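Long-range contact in 6-carboxyhexanoate--CoA ligase (Aquifex aeolicus, PDB 5TVA), which is a ligase of the BioW family that binds adenosine monophosphate and coenzyme A: residues V176-W181 against Y191-E196. Numbering follows the deposited sequence.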
loop_
_atom_site.group_PDB
_atom_site.type_symbol
_atom_site.label_atom_id
_atom_site.label_comp_id
_atom_site.label_asym_id
_atom_site.label_seq_id
_atom_site.Cartn_x
_atom_site.Cartn_y
_atom_site.Cartn_z
ATOM N N VAL A 176 3.807 -11.537 -4.415
ATOM C CA VAL A 176 4.976 -11.613 -5.282
ATOM C C VAL A 176 5.375 -10.222 -5.751
ATOM O O VAL A 176 6.559 -9.853 -5.724
ATOM C CB VAL A 176 4.701 -12.549 -6.478
ATOM C CG1 VAL A 176 5.899 -12.564 -7.424
ATOM C CG2 VAL A 176 4.357 -13.993 -5.995
ATOM N N ALA A 177 4.397 -9.431 -6.187
ATOM C CA ALA A 177 4.658 -8.108 -6.745
ATOM C C ALA A 177 3.421 -7.250 -6.548
ATOM O O ALA A 177 2.311 -7.766 -6.392
ATOM C CB ALA A 177 5.013 -8.175 -8.241
ATOM N N GLU A 178 3.614 -5.928 -6.581
ATOM C CA GLU A 178 2.523 -4.992 -6.358
ATOM C C GLU A 178 2.547 -3.884 -7.406
ATOM O O GLU A 178 3.621 -3.402 -7.786
ATOM C CB GLU A 178 2.618 -4.391 -4.956
ATOM C CG GLU A 178 1.506 -3.365 -4.650
ATOM C CD GLU A 178 1.610 -2.774 -3.256
ATOM O OE1 GLU A 178 2.350 -3.330 -2.430
ATOM O OE2 GLU A 178 0.940 -1.764 -2.975
ATOM N N LEU A 179 1.359 -3.470 -7.857
ATOM C CA LEU A 179 1.186 -2.261 -8.658
ATOM C C LEU A 179 0.289 -1.274 -7.914
ATOM O O LEU A 179 -0.763 -1.652 -7.394
ATOM C CB LEU A 179 0.587 -2.580 -10.042
ATOM C CG LEU A 179 0.115 -1.421 -10.936
ATOM C CD1 LEU A 179 1.277 -0.609 -11.486
ATOM C CD2 LEU A 179 -0.743 -1.921 -12.091
ATOM N N CYS A 180 0.699 -0.004 -7.866
ATOM C CA CYS A 180 -0.042 0.999 -7.104
ATOM C C CYS A 180 0.122 2.378 -7.731
ATOM O O CYS A 180 1.249 2.805 -8.012
ATOM C CB CYS A 180 0.443 1.051 -5.647
ATOM S SG CYS A 180 -0.338 2.311 -4.554
ATOM N N TRP A 181 -0.997 3.068 -7.928
ATOM C CA TRP A 181 -0.973 4.523 -7.993
ATOM C C TRP A 181 -2.171 5.081 -7.233
ATOM O O TRP A 181 -3.164 4.384 -6.978
ATOM C CB TRP A 181 -0.904 5.054 -9.439
ATOM C CG TRP A 181 -2.056 4.771 -10.342
ATOM C CD1 TRP A 181 -3.253 5.418 -10.369
ATOM C CD2 TRP A 181 -2.097 3.807 -11.408
ATOM N NE1 TRP A 181 -4.053 4.900 -11.367
ATOM C CE2 TRP A 181 -3.364 3.915 -12.021
ATOM C CE3 TRP A 181 -1.193 2.854 -11.890
ATOM C CZ2 TRP A 181 -3.753 3.102 -13.087
ATOM C CZ3 TRP A 181 -1.579 2.048 -12.955
ATOM C CH2 TRP A 181 -2.849 2.177 -13.539
ATOM N N TYR A 191 3.857 3.233 -7.961
ATOM C CA TYR A 191 5.042 2.400 -7.862
ATOM C C TYR A 191 4.739 0.977 -8.309
ATOM O O TYR A 191 3.602 0.598 -8.605
ATOM C CB TYR A 191 5.625 2.405 -6.448
ATOM C CG TYR A 191 4.756 1.794 -5.368
ATOM C CD1 TYR A 191 4.636 0.405 -5.231
ATOM C CD2 TYR A 191 4.084 2.601 -4.463
ATOM C CE1 TYR A 191 3.852 -0.149 -4.221
ATOM C CE2 TYR A 191 3.310 2.069 -3.453
ATOM C CZ TYR A 191 3.192 0.687 -3.330
ATOM O OH TYR A 191 2.418 0.172 -2.314
ATOM N N VAL A 192 5.795 0.189 -8.334
ATOM C CA VAL A 192 5.719 -1.225 -8.623
ATOM C C VAL A 192 6.785 -1.843 -7.742
ATOM O O VAL A 192 7.847 -1.241 -7.554
ATOM C CB VAL A 192 5.938 -1.470 -10.131
ATOM C CG1 VAL A 192 7.420 -1.718 -10.487
ATOM C CG2 VAL A 192 4.975 -2.450 -10.668
ATOM N N SER A 193 6.490 -2.977 -7.105
ATOM C CA SER A 193 7.483 -3.499 -6.178
ATOM C C SER A 193 7.518 -5.014 -6.224
ATOM O O SER A 193 6.576 -5.672 -6.678
ATOM C CB SER A 193 7.234 -3.030 -4.742
ATOM O OG SER A 193 6.088 -3.649 -4.206
ATOM N N GLY A 194 8.631 -5.549 -5.731
ATOM C CA GLY A 194 8.858 -6.984 -5.691
ATOM C C GLY A 194 10.210 -7.212 -5.062
ATOM O O GLY A 194 10.988 -6.272 -4.855
ATOM N N LYS A 195 10.481 -8.478 -4.733
ATOM C CA LYS A 195 11.725 -8.753 -4.020
ATOM C C LYS A 195 12.940 -8.583 -4.925
ATOM O O LYS A 195 14.023 -8.229 -4.440
ATOM C CB LYS A 195 11.693 -10.154 -3.395
ATOM C CG LYS A 195 10.963 -10.205 -2.070
ATOM C CD LYS A 195 11.005 -11.573 -1.413
ATOM C CE LYS A 195 10.139 -11.570 -0.161
ATOM N NZ LYS A 195 10.196 -12.849 0.609
ATOM N N GLU A 196 12.779 -8.788 -6.238
ATOM C CA GLU A 196 13.894 -8.637 -7.173
ATOM C C GLU A 196 14.006 -7.228 -7.731
ATOM O O GLU A 196 15.117 -6.718 -7.894
ATOM C CB GLU A 196 13.770 -9.627 -8.343
ATOM C CG GLU A 196 13.261 -11.018 -7.976
ATOM C CD GLU A 196 14.152 -11.771 -7.002
ATOM O OE1 GLU A 196 15.009 -11.156 -6.327
ATOM O OE2 GLU A 196 13.985 -13.002 -6.905
#
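Ala177 lies across from Gly194, and its CA comes 3.1 Å from Ser193 O in a CA-H...O contact. Its small methyl packs against Leu84 of helix 73-85. Glu178 then exchanges two backbone hydrogen bonds with Ser193, each 3.0 Å between N of one residue and O of the other; Ser193 OG, 3.6 Å from Glu178 CB, is buried with no partner. With CG anti to the backbone N (chi1 179°), the extended Glu178 side chain crosses that of Tyr191 at a slant, and OE2 receives the phenol OH at 2.5 Å. The hydroxyl meets OE2 from above the carboxylate plane, which is turned 65° from the ring. Leu179 points to the other face of the sheet, where its CD1 meets Val192 CG2 at 4.2 Å; these branched apolar residues suit a face packed under helices 73-85 and 91-102. Cys180, whose side chain lies about 5 Å from the bound AMP, pairs with Tyr191 through two further backbone bonds. A compact side chain suits this place, as CB sits over one face of the Tyr191 ring, 3.8 Å from the centroid, in a CH-pi contact, and SG lies obliquely beside the ring. Asn170 engages Glu178 OE1, while Arg215 of the AMP pocket bonds Tyr191 OH through NH1, its ion pair with Glu178 OE2 being long and weak. Gripped by Glu178 and Arg215, the phenol hydroxyl thus ties the hairpin to strand 214-219.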